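Local coordinates for protein Pa14_01140 (Pseudomonas aeruginosa, PDB 6OX6) that acts as the immunity protein of the type VI secretion effector Tas1, binding this (p)ppApp-synthesising toxin and preventing its early activation, at residues G6-F9 against A10-D13; R63-T66 against R67-E71; L54-D57 against A58-F61; R26-R30 against Q31-H35. One frame throughout, in Å; residues are numbered along the deposited sequence. Where two conformers were deposited one is given.

How the contacts relate
Contact 3 is the buried one of the four: helix 53-61 carries an aromatic-aliphatic pair inward and charged groups toward Tas1. Contacts 1, 2 and 4 lie at the surface and rely more on caps, turns, carboxylates and guanidinium groups, so the chemistry of each follows its place in the fold. Contacts 2 and 4 both belong to the four-stranded antiparallel sheet, contact 4 pairing strands 23-28 and 33-38 and contact 2 leading from strand 63-65 into a helix. Contact 1, on the short helix 7-11, touches each of the others, meeting contact 3 by packing and contact 2 by a salt bridge. Tas1 reaches contacts 1, 3 and 4 but not contact 2.

Contact 1 (G6-F9 against A10-D13); sequences GEAF and ARRD
Glu-7 and Ala-8 meet Arg-11, the last residue of the short helix 7-11, and Arg-12 just beyond it; the helix opens at the N-cap residue Gly-6. Such a helix illustrates how a single turn can have a firm backbone and a much looser set of side chains. The firm part consists of two main-chain bonds: Arg-11 N donates to Glu-7 O at 3.0 Å, and Arg-12 N to Ala-8 O, also at 3.0 Å. At the opening turn the bonding is poorer, for Ala-10 N reaches Gly-6 O only weakly, at 3.4 Å. Arg-12 then leaves the helical conformation and leads toward strand 14-18. Phe-9 is buried on the inner side, its ring meeting Trp-27 edge-to-face while its carbonyl oxygen accepts from Trp-27 NE1; Pro-414 of the Tas1 chain packs on it as well.

The outer side is looser: Glu-7 and Arg-11 are both exposed to solvent. Bends at chi2 (-142°) and chi3 (-43°) fold the Arg-11 chain back along the helix, bringing its guanidinium face over Ala-8 CA, which lies toward the rim of the group. At the guanidinium edge NH1 comes within 3.8 Å of Glu-7 CB. The salt bridge between these two side chains is long, with Glu-7 OE2 3.9 Å from Arg-11 NH1, and the carboxylate and guanidinium planes stand 82° apart, a geometry that suggests mainly electrostatic attraction. Arg-12 has its stronger partner in Glu-64, to which NH1 makes a salt bridge, while its NH2 passes 4.1 Å from the methyl carbon CB of Ala-8.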
loop_
_atom_site.group_PDB
_atom_site.type_symbol
_atom_site.label_atom_id
_atom_site.label_comp_id
_atom_site.label_asym_id
_atom_site.label_seq_id
_atom_site.Cartn_x
_atom_site.Cartn_y
_atom_site.Cartn_z
ATOM N N GLY B 6 5.949 -14.903 11.540
ATOM C CA GLY B 6 5.931 -16.071 12.407
ATOM C C GLY B 6 6.797 -17.239 11.963
ATOM O O GLY B 6 8.009 -17.086 11.760
ATOM N N GLU B 7 6.155 -18.400 11.771
ATOM C CA GLU B 7 6.854 -19.681 11.754
ATOM C C GLU B 7 8.025 -19.713 10.775
ATOM O O GLU B 7 9.144 -20.100 11.145
ATOM C CB GLU B 7 5.859 -20.809 11.480
ATOM C CG GLU B 7 5.606 -21.507 12.822
ATOM C CD GLU B 7 4.644 -22.708 12.665
ATOM O OE1 GLU B 7 3.609 -22.832 13.385
ATOM O OE2 GLU B 7 5.049 -23.614 11.872
ATOM N N ALA B 8 7.798 -19.259 9.542
ATOM C CA ALA B 8 8.791 -19.379 8.476
ATOM C C ALA B 8 10.046 -18.559 8.755
ATOM O O ALA B 8 11.172 -19.020 8.506
ATOM C CB ALA B 8 8.176 -18.934 7.150
ATOM N N PHE B 9 9.868 -17.313 9.222
ATOM C CA PHE B 9 10.997 -16.439 9.499
ATOM C C PHE B 9 11.884 -16.980 10.610
ATOM O O PHE B 9 13.070 -16.642 10.691
ATOM C CB PHE B 9 10.468 -15.054 9.870
ATOM C CG PHE B 9 9.924 -14.301 8.699
ATOM C CD1 PHE B 9 8.590 -14.423 8.343
ATOM C CD2 PHE B 9 10.761 -13.521 7.922
ATOM C CE1 PHE B 9 8.090 -13.745 7.240
ATOM C CE2 PHE B 9 10.272 -12.834 6.819
ATOM C CZ PHE B 9 8.927 -12.952 6.476
ATOM N N ALA B 10 11.322 -17.762 11.510
ATOM C CA ALA B 10 12.162 -18.372 12.519
ATOM C C ALA B 10 12.769 -19.678 12.042
ATOM O O ALA B 10 13.780 -20.103 12.601
ATOM C CB ALA B 10 11.376 -18.606 13.806
ATOM N N ARG B 11 12.107 -20.320 11.084
ATOM C CA ARG B 11 12.574 -21.554 10.449
ATOM C C ARG B 11 13.808 -21.456 9.525
ATOM O O ARG B 11 14.670 -22.335 9.546
ATOM C CB ARG B 11 11.422 -22.224 9.694
ATOM C CG ARG B 11 10.545 -23.113 10.559
ATOM C CD ARG B 11 10.117 -24.364 9.811
ATOM N NE ARG B 11 9.713 -24.069 8.440
ATOM C CZ ARG B 11 8.569 -23.480 8.107
ATOM N NH1 ARG B 11 7.709 -23.119 9.049
ATOM N NH2 ARG B 11 8.285 -23.250 6.832
ATOM N N ARG B 12 13.886 -20.394 8.719
ATOM C CA ARG B 12 14.949 -20.246 7.738
ATOM C C ARG B 12 15.000 -18.894 7.049
ATOM O O ARG B 12 14.118 -18.064 7.223
ATOM C CB ARG B 12 14.651 -21.234 6.606
ATOM C CG ARG B 12 13.357 -20.882 5.880
ATOM C CD ARG B 12 12.754 -22.024 5.078
ATOM N NE ARG B 12 11.320 -21.832 4.891
ATOM C CZ ARG B 12 10.782 -21.105 3.917
ATOM N NH1 ARG B 12 11.556 -20.508 3.030
ATOM N NH2 ARG B 12 9.468 -20.975 3.829
ATOM N N ASP B 13 16.063 -18.682 6.277
ATOM C CA ASP B 13 16.156 -17.526 5.412
ATOM C C ASP B 13 14.946 -17.448 4.488
ATOM O O ASP B 13 14.421 -18.465 4.033
ATOM C CB ASP B 13 17.443 -17.590 4.592
ATOM C CG ASP B 13 18.704 -17.423 5.449
ATOM O OD1 ASP B 13 18.608 -17.307 6.696
ATOM O OD2 ASP B 13 19.797 -17.350 4.853
#

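Contact 2 (R63-T66 against R67-E71)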
loop_
_atom_site.group_PDB
_atom_site.type_symbol
_atom_site.label_atom_id
_atom_site.label_comp_id
_atom_site.label_asym_id
_atom_site.label_seq_id
_atom_site.Cartn_x
_atom_site.Cartn_y
_atom_site.Cartn_z
ATOM N N ARG B 63 5.517 -12.060 -2.872
ATOM C CA ARG B 63 5.582 -13.508 -2.994
ATOM C C ARG B 63 6.984 -13.971 -2.634
ATOM O O ARG B 63 7.965 -13.227 -2.771
ATOM C CB ARG B 63 5.208 -13.980 -4.408
ATOM C CG ARG B 63 6.160 -13.488 -5.494
ATOM C CD ARG B 63 5.553 -13.611 -6.889
ATOM N NE ARG B 63 4.400 -12.736 -7.078
ATOM C CZ ARG B 63 3.143 -13.162 -7.094
ATOM N NH1 ARG B 63 2.882 -14.451 -6.926
ATOM N NH2 ARG B 63 2.148 -12.298 -7.269
ATOM N N GLU B 64 7.064 -15.198 -2.146
ATOM C CA GLU B 64 8.344 -15.760 -1.770
ATOM C C GLU B 64 9.099 -16.194 -3.030
ATOM O O GLU B 64 8.502 -16.701 -3.981
ATOM C CB GLU B 64 8.127 -16.933 -0.797
ATOM C CG GLU B 64 9.405 -17.542 -0.286
ATOM C CD GLU B 64 9.240 -18.409 0.958
ATOM O OE1 GLU B 64 8.113 -18.512 1.504
ATOM O OE2 GLU B 64 10.276 -18.957 1.406
ATOM N N ILE B 65 10.410 -15.954 -3.054
ATOM C CA ILE B 65 11.292 -16.424 -4.114
ATOM C C ILE B 65 12.457 -17.173 -3.469
ATOM O O ILE B 65 12.560 -17.275 -2.241
ATOM C CB ILE B 65 11.795 -15.271 -5.011
ATOM C CG1 ILE B 65 12.526 -14.228 -4.151
ATOM C CG2 ILE B 65 10.614 -14.647 -5.796
ATOM C CD1 ILE B 65 13.232 -13.061 -4.937
ATOM N N THR B 66 13.337 -17.704 -4.316
ATOM C CA THR B 66 14.480 -18.466 -3.841
ATOM C C THR B 66 15.709 -17.569 -3.696
ATOM O O THR B 66 15.773 -16.455 -4.233
ATOM C CB THR B 66 14.800 -19.620 -4.794
ATOM O OG1 THR B 66 15.364 -19.088 -5.995
ATOM C CG2 THR B 66 13.558 -20.398 -5.139
ATOM N N ARG B 67 16.713 -18.116 -3.018
ATOM C CA ARG B 67 17.974 -17.428 -2.812
ATOM C C ARG B 67 18.627 -17.141 -4.159
ATOM O O ARG B 67 19.179 -16.060 -4.364
ATOM C CB ARG B 67 18.909 -18.268 -1.940
ATOM C CG ARG B 67 20.279 -17.646 -1.721
ATOM C CD ARG B 67 21.094 -18.444 -0.716
ATOM N NE ARG B 67 22.454 -18.687 -1.186
ATOM C CZ ARG B 67 22.760 -19.472 -2.214
ATOM N NH1 ARG B 67 21.800 -20.095 -2.885
ATOM N NH2 ARG B 67 24.027 -19.637 -2.572
ATOM N N GLU B 68 18.567 -18.101 -5.083
ATOM C CA GLU B 68 19.165 -17.872 -6.396
ATOM C C GLU B 68 18.433 -16.760 -7.146
ATOM O O GLU B 68 19.068 -15.874 -7.725
ATOM C CB GLU B 68 19.203 -19.163 -7.226
ATOM C CG GLU B 68 19.500 -18.931 -8.716
ATOM C CD GLU B 68 18.225 -18.649 -9.532
ATOM O OE1 GLU B 68 17.160 -19.208 -9.176
ATOM O OE2 GLU B 68 18.273 -17.847 -10.502
ATOM N N GLU B 69 17.094 -16.780 -7.146
ATOM C CA GLU B 69 16.351 -15.711 -7.809
ATOM C C GLU B 69 16.707 -14.350 -7.227
ATOM O O GLU B 69 16.918 -13.378 -7.963
ATOM C CB GLU B 69 14.847 -15.936 -7.681
ATOM C CG GLU B 69 14.326 -17.147 -8.389
ATOM C CD GLU B 69 12.838 -17.300 -8.177
ATOM O OE1 GLU B 69 12.035 -16.648 -8.894
ATOM O OE2 GLU B 69 12.476 -18.022 -7.229
ATOM N N TYR B 70 16.726 -14.252 -5.898
ATOM C CA TYR B 70 17.103 -12.999 -5.256
ATOM C C TYR B 70 18.501 -12.571 -5.672
ATOM O O TYR B 70 18.721 -11.415 -6.053
ATOM C CB TYR B 70 17.027 -13.137 -3.741
ATOM C CG TYR B 70 17.468 -11.887 -3.013
ATOM C CD1 TYR B 70 16.568 -10.890 -2.732
ATOM C CD2 TYR B 70 18.804 -11.698 -2.641
ATOM C CE1 TYR B 70 16.946 -9.753 -2.072
ATOM C CE2 TYR B 70 19.200 -10.546 -1.987
ATOM C CZ TYR B 70 18.261 -9.584 -1.712
ATOM O OH TYR B 70 18.611 -8.443 -1.064
ATOM N N GLU B 71 19.462 -13.497 -5.619
ATOM C CA GLU B 71 20.839 -13.111 -5.905
ATOM C C GLU B 71 21.034 -12.780 -7.372
ATOM O O GLU B 71 21.857 -11.920 -7.707
ATOM C CB GLU B 71 21.791 -14.215 -5.471
ATOM C CG GLU B 71 21.849 -14.347 -3.970
ATOM C CD GLU B 71 22.786 -15.453 -3.528
ATOM O OE1 GLU B 71 23.444 -16.050 -4.411
ATOM O OE2 GLU B 71 22.870 -15.713 -2.303
HETATM O O HOH W 1 18.164 -20.850 -4.901
#
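A capping box formed by Thr-66 and Glu-69 starts helix 67-72 directly after strand 63-65, and it is a clear example of two residues exchanging bonds to close the first turn of a helix. Thr-66, the N-cap, holds its hydroxyl between the backbone N and the carbonyl carbon (chi1 72°), where OG1 accepts from Glu-69 N at 3.1 Å along a nearly straight N-H line (171°). In return, the extended Glu-69 side chain reaches back across Thr-66 at about a right angle. Its OE2 takes the Thr-66 N-H at 3.1 Å, the donor standing 44° out of the carboxylate plane. The first regular helical bond follows, from Tyr-70 N to Thr-66 O at 2.9 Å.

Ile-65, just before the cap, touches both Glu-69 and Tyr-70. Its CB lies 3.6 Å from Glu-69 OE2, while CD1 meets Tyr-70 CB at 4.0 Å. Tyr-70 is buried, its ring against Tyr-15 of the sheet and its hydroxyl bonded to Glu-43, so the helix is fastened on the side facing the strands. On the exposed side a water accepts from Glu-68 N at 2.8 Å and bonds weakly with Thr-66 OG1. One turn on, Glu-71 OE2 sits 3.2 Å from Arg-67 NE but well out of the guanidinium plane, so the attraction is between charges and no N-H points at OE2.

Contact 3 (L54-D57 against A58-F61)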
loop_
_atom_site.group_PDB
_atom_site.type_symbol
_atom_site.label_atom_id
_atom_site.label_comp_id
_atom_site.label_asym_id
_atom_site.label_seq_id
_atom_site.Cartn_x
_atom_site.Cartn_y
_atom_site.Cartn_z
ATOM N N LEU B 54 7.336 -0.281 3.670
ATOM C CA LEU B 54 7.390 -0.991 2.392
ATOM C C LEU B 54 7.681 -2.471 2.613
ATOM O O LEU B 54 7.107 -3.344 1.946
ATOM C CB LEU B 54 8.446 -0.329 1.500
ATOM C CG LEU B 54 8.736 -0.902 0.108
ATOM C CD1 LEU B 54 7.464 -0.836 -0.732
ATOM C CD2 LEU B 54 9.914 -0.138 -0.569
ATOM N N PHE B 55 8.504 -2.783 3.611
ATOM C CA PHE B 55 8.735 -4.181 3.957
ATOM C C PHE B 55 7.444 -4.891 4.367
ATOM O O PHE B 55 7.166 -6.008 3.912
ATOM C CB PHE B 55 9.750 -4.280 5.087
ATOM C CG PHE B 55 9.931 -5.699 5.591
ATOM C CD1 PHE B 55 10.510 -6.662 4.772
ATOM C CD2 PHE B 55 9.487 -6.077 6.858
ATOM C CE1 PHE B 55 10.681 -7.959 5.208
ATOM C CE2 PHE B 55 9.654 -7.396 7.302
ATOM C CZ PHE B 55 10.248 -8.331 6.479
ATOM N N ASN B 56 6.666 -4.279 5.262
ATOM C CA ASN B 56 5.408 -4.895 5.656
ATOM C C ASN B 56 4.421 -4.957 4.489
ATOM O O ASN B 56 3.609 -5.881 4.417
ATOM C CB ASN B 56 4.817 -4.142 6.852
ATOM C CG ASN B 56 5.517 -4.523 8.161
ATOM O OD1 ASN B 56 5.122 -5.484 8.811
ATOM N ND2 ASN B 56 6.562 -3.798 8.528
ATOM N N ASP B 57 4.490 -4.010 3.543
ATOM C CA ASP B 57 3.690 -4.170 2.324
ATOM C C ASP B 57 4.140 -5.398 1.543
ATOM O O ASP B 57 3.310 -6.142 0.997
ATOM C CB ASP B 57 3.765 -2.920 1.445
ATOM C CG ASP B 57 2.804 -1.821 1.898
ATOM O OD1 ASP B 57 2.113 -2.016 2.906
ATOM O OD2 ASP B 57 2.724 -0.757 1.236
ATOM N N ALA B 58 5.452 -5.611 1.471
ATOM C CA ALA B 58 5.997 -6.764 0.760
ATOM C C ALA B 58 5.540 -8.059 1.397
ATOM O O ALA B 58 5.226 -9.026 0.693
ATOM C CB ALA B 58 7.521 -6.682 0.731
ATOM N N LEU B 59 5.440 -8.091 2.727
ATOM C CA LEU B 59 4.929 -9.296 3.378
ATOM C C LEU B 59 3.482 -9.532 3.017
ATOM O O LEU B 59 3.071 -10.682 2.811
ATOM C CB LEU B 59 5.057 -9.209 4.890
ATOM C CG LEU B 59 6.472 -9.016 5.404
ATOM C CD1 LEU B 59 6.510 -9.136 6.936
ATOM C CD2 LEU B 59 7.380 -10.042 4.771
ATOM N N ARG B 60 2.687 -8.461 2.935
ATOM C CA ARG B 60 1.265 -8.687 2.753
ATOM C C ARG B 60 0.957 -9.052 1.320
ATOM O O ARG B 60 0.082 -9.885 1.072
ATOM C CB ARG B 60 0.457 -7.457 3.187
ATOM C CG ARG B 60 0.492 -7.223 4.701
ATOM C CD ARG B 60 -0.223 -5.929 5.057
ATOM N NE ARG B 60 -1.634 -5.930 4.657
ATOM C CZ ARG B 60 -2.418 -4.864 4.771
ATOM N NH1 ARG B 60 -1.909 -3.705 5.231
ATOM N NH2 ARG B 60 -3.683 -4.938 4.405
ATOM N N PHE B 61 1.661 -8.446 0.370
ATOM C CA PHE B 61 1.241 -8.493 -1.020
ATOM C C PHE B 61 2.275 -9.105 -1.951
ATOM O O PHE B 61 1.972 -9.281 -3.130
ATOM C CB PHE B 61 0.879 -7.082 -1.506
ATOM C CG PHE B 61 -0.055 -6.333 -0.569
ATOM C CD1 PHE B 61 -1.309 -6.857 -0.248
ATOM C CD2 PHE B 61 0.301 -5.094 -0.053
ATOM C CE1 PHE B 61 -2.176 -6.166 0.601
ATOM C CE2 PHE B 61 -0.564 -4.380 0.804
ATOM C CZ PHE B 61 -1.798 -4.927 1.137
#
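The Phe-55 ring receives Leu-59 over one face: the CG of Leu-59 stands 4.2 Å from the ring centroid and 19° off the ring normal, a CH-pi contact displaced toward the rim. Phe-55 CG lies anti to its backbone N (chi1 174°) and Leu-59 CG beside its own (chi1 -59°), which brings the two together. The leucine methyls spread over the outer end of the ring, on the same face, CD1 lying 3.6 Å from Phe-55 CE2. Tyr-25 of the sheet meets this ring edge-to-face. At the C-terminal end of the helix, the Phe-61 ring has Arg-60 CB over the centre of one face, while its CZ sits above a face of the Arg-60 guanidinium. Asp-57 runs beside Phe-61, with OD1 4.1 Å from CE2 and OD2 in a salt bridge to Arg-53.

Regular helical bonds join the two halves, among them Phe-61 N to Asp-57 O at 2.9 Å. Helix 53-61 thus illustrates amphipathic division. Phe-55 and Leu-59 seal it onto the sheet, whereas Arg-60 makes a salt bridge to Asp-341 of the Tas1 chain and Phe-61 a cation-pi contact with Lys-334 of that chain. The implication is a helix held by apolar packing whose charged and aromatic end grips the toxin.

Contact 4 (R26-R30 against Q31-H35)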
loop_
_atom_site.group_PDB
_atom_site.type_symbol
_atom_site.label_atom_id
_atom_site.label_comp_id
_atom_site.label_asym_id
_atom_site.label_seq_id
_atom_site.Cartn_x
_atom_site.Cartn_y
_atom_site.Cartn_z
ATOM N N ARG B 26 15.729 -9.706 1.548
ATOM C CA ARG B 26 16.397 -10.889 2.058
ATOM C C ARG B 26 16.318 -10.864 3.579
ATOM O O ARG B 26 16.708 -9.872 4.214
ATOM C CB ARG B 26 17.846 -10.942 1.577
ATOM C CG ARG B 26 18.692 -12.021 2.248
ATOM C CD ARG B 26 20.148 -11.979 1.705
ATOM N NE ARG B 26 20.886 -10.779 2.075
ATOM C CZ ARG B 26 21.680 -10.697 3.147
ATOM N NH1 ARG B 26 21.823 -11.739 3.966
ATOM N NH2 ARG B 26 22.333 -9.569 3.410
ATOM N N TRP B 27 15.786 -11.938 4.151
ATOM C CA TRP B 27 15.755 -12.147 5.591
ATOM C C TRP B 27 16.792 -13.197 5.981
ATOM O O TRP B 27 16.856 -14.279 5.390
ATOM C CB TRP B 27 14.347 -12.560 6.017
ATOM C CG TRP B 27 14.200 -13.204 7.369
ATOM C CD1 TRP B 27 14.010 -14.532 7.627
ATOM C CD2 TRP B 27 14.205 -12.543 8.652
ATOM N NE1 TRP B 27 13.904 -14.742 8.984
ATOM C CE2 TRP B 27 14.023 -13.538 9.633
ATOM C CE3 TRP B 27 14.354 -11.207 9.062
ATOM C CZ2 TRP B 27 13.973 -13.241 10.998
ATOM C CZ3 TRP B 27 14.308 -10.911 10.419
ATOM C CH2 TRP B 27 14.112 -11.928 11.371
ATOM N N ASP B 28 17.603 -12.876 6.964
ATOM C CA ASP B 28 18.603 -13.783 7.513
ATOM C C ASP B 28 18.101 -14.173 8.899
ATOM O O ASP B 28 18.082 -13.342 9.812
ATOM C CB ASP B 28 19.965 -13.081 7.561
ATOM C CG ASP B 28 21.089 -13.965 8.103
ATOM O OD1 ASP B 28 20.835 -14.927 8.864
ATOM O OD2 ASP B 28 22.249 -13.649 7.793
ATOM N N HIS B 29 17.660 -15.421 9.061
ATOM C CA HIS B 29 17.016 -15.745 10.329
ATOM C C HIS B 29 18.030 -15.801 11.477
ATOM O O HIS B 29 17.722 -15.366 12.590
ATOM C CB HIS B 29 16.211 -17.040 10.206
ATOM C CG HIS B 29 17.034 -18.284 10.294
ATOM N ND1 HIS B 29 17.686 -18.822 9.207
ATOM C CD2 HIS B 29 17.304 -19.099 11.341
ATOM C CE1 HIS B 29 18.329 -19.916 9.579
ATOM N NE2 HIS B 29 18.104 -20.111 10.867
ATOM N N ARG B 30 19.251 -16.277 11.219
ATOM C CA ARG B 30 20.275 -16.296 12.264
ATOM C C ARG B 30 20.581 -14.890 12.778
ATOM O O ARG B 30 20.540 -14.636 13.985
ATOM C CB ARG B 30 21.541 -16.964 11.745
ATOM C CG ARG B 30 21.387 -18.466 11.515
ATOM C CD ARG B 30 22.718 -19.088 11.058
ATOM N NE ARG B 30 23.648 -19.375 12.164
ATOM C CZ ARG B 30 24.583 -18.536 12.626
ATOM N NH1 ARG B 30 24.728 -17.325 12.096
ATOM N NH2 ARG B 30 25.384 -18.907 13.627
ATOM N N GLN B 31 20.885 -13.958 11.881
ATOM C CA GLN B 31 21.202 -12.612 12.342
ATOM C C GLN B 31 19.964 -11.800 12.689
ATOM O O GLN B 31 20.085 -10.782 13.385
ATOM C CB GLN B 31 22.033 -11.865 11.297
ATOM C CG GLN B 31 23.338 -12.574 10.950
ATOM C CD GLN B 31 24.176 -12.876 12.181
ATOM O OE1 GLN B 31 24.411 -11.995 13.014
ATOM N NE2 GLN B 31 24.633 -14.127 12.301
ATOM N N GLY B 32 18.792 -12.211 12.209
ATOM C CA GLY B 32 17.574 -11.450 12.435
ATOM C C GLY B 32 17.483 -10.173 11.624
ATOM O O GLY B 32 16.871 -9.191 12.082
ATOM N N THR B 33 18.047 -10.158 10.413
ATOM C CA THR B 33 18.199 -8.918 9.662
ATOM C C THR B 33 17.436 -8.967 8.348
ATOM O O THR B 33 17.294 -10.023 7.712
ATOM C CB THR B 33 19.679 -8.607 9.383
ATOM O OG1 THR B 33 20.317 -9.773 8.864
ATOM C CG2 THR B 33 20.396 -8.209 10.674
ATOM N N ILE B 34 16.960 -7.796 7.943
ATOM C CA ILE B 34 16.290 -7.610 6.675
ATOM C C ILE B 34 17.177 -6.726 5.832
ATOM O O ILE B 34 17.617 -5.662 6.300
ATOM C CB ILE B 34 14.913 -6.955 6.848
ATOM C CG1 ILE B 34 14.039 -7.769 7.806
ATOM C CG2 ILE B 34 14.285 -6.766 5.476
ATOM C CD1 ILE B 34 12.890 -6.983 8.390
ATOM N N HIS B 35 17.443 -7.155 4.600
ATOM C CA HIS B 35 18.079 -6.299 3.611
ATOM C C HIS B 35 17.165 -6.141 2.414
ATOM O O HIS B 35 16.345 -7.012 2.136
ATOM C CB HIS B 35 19.427 -6.850 3.164
ATOM C CG HIS B 35 20.507 -6.628 4.166
ATOM N ND1 HIS B 35 20.707 -7.471 5.236
ATOM C CD2 HIS B 35 21.428 -5.641 4.285
ATOM C CE1 HIS B 35 21.714 -7.021 5.966
ATOM N NE2 HIS B 35 22.168 -5.910 5.411
HETATM O O HOH W 2 19.239 -9.684 5.834
HETATM O O HOH W 3 22.899 -10.308 7.947
#
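Two torsions bring Arg-26 onto His-35: CG stands anti to the backbone N (chi1 170°), and a bend at chi3 (67°) swings the guanidinium over the imidazole. The two groups lie nearly parallel, 15° apart, with Arg-26 NH2 above one ring face and 3.2 Å from His-35 ND1, at an angle too poor for a hydrogen bond to that nitrogen. In the ring plane ND1 instead meets a water at 2.7 Å; the same water donates to Arg-26 O at 3.0 Å and bonds Thr-33 OG1. Arg-26 NE has its own salt bridge to Glu-43.

In the backbones that carry this pair, the strands are joined by Arg-26 N to His-35 O and His-35 N to Arg-26 O, both 2.8 Å. On the opposite sheet face, Ile-34 CG1 touches the edge of the Trp-27 ring at CE3, 3.7 Å away. Asp-28 holds the turn with both its carbonyl and its carboxylate: the carbonyl accepts from Thr-33 N, and weakly from Gly-32 N, while OD1 takes the Gln-31 N-H at 3.2 Å from above the carboxylate plane. His-29 O, at the same turn, accepts from Lys-415 of the Tas1 chain. Gly-32, with positive phi, and Thr-33 sit across from the single residue Asp-28, a G1 beta bulge that closes the antiparallel hairpin of strands 23-28 and 33-38.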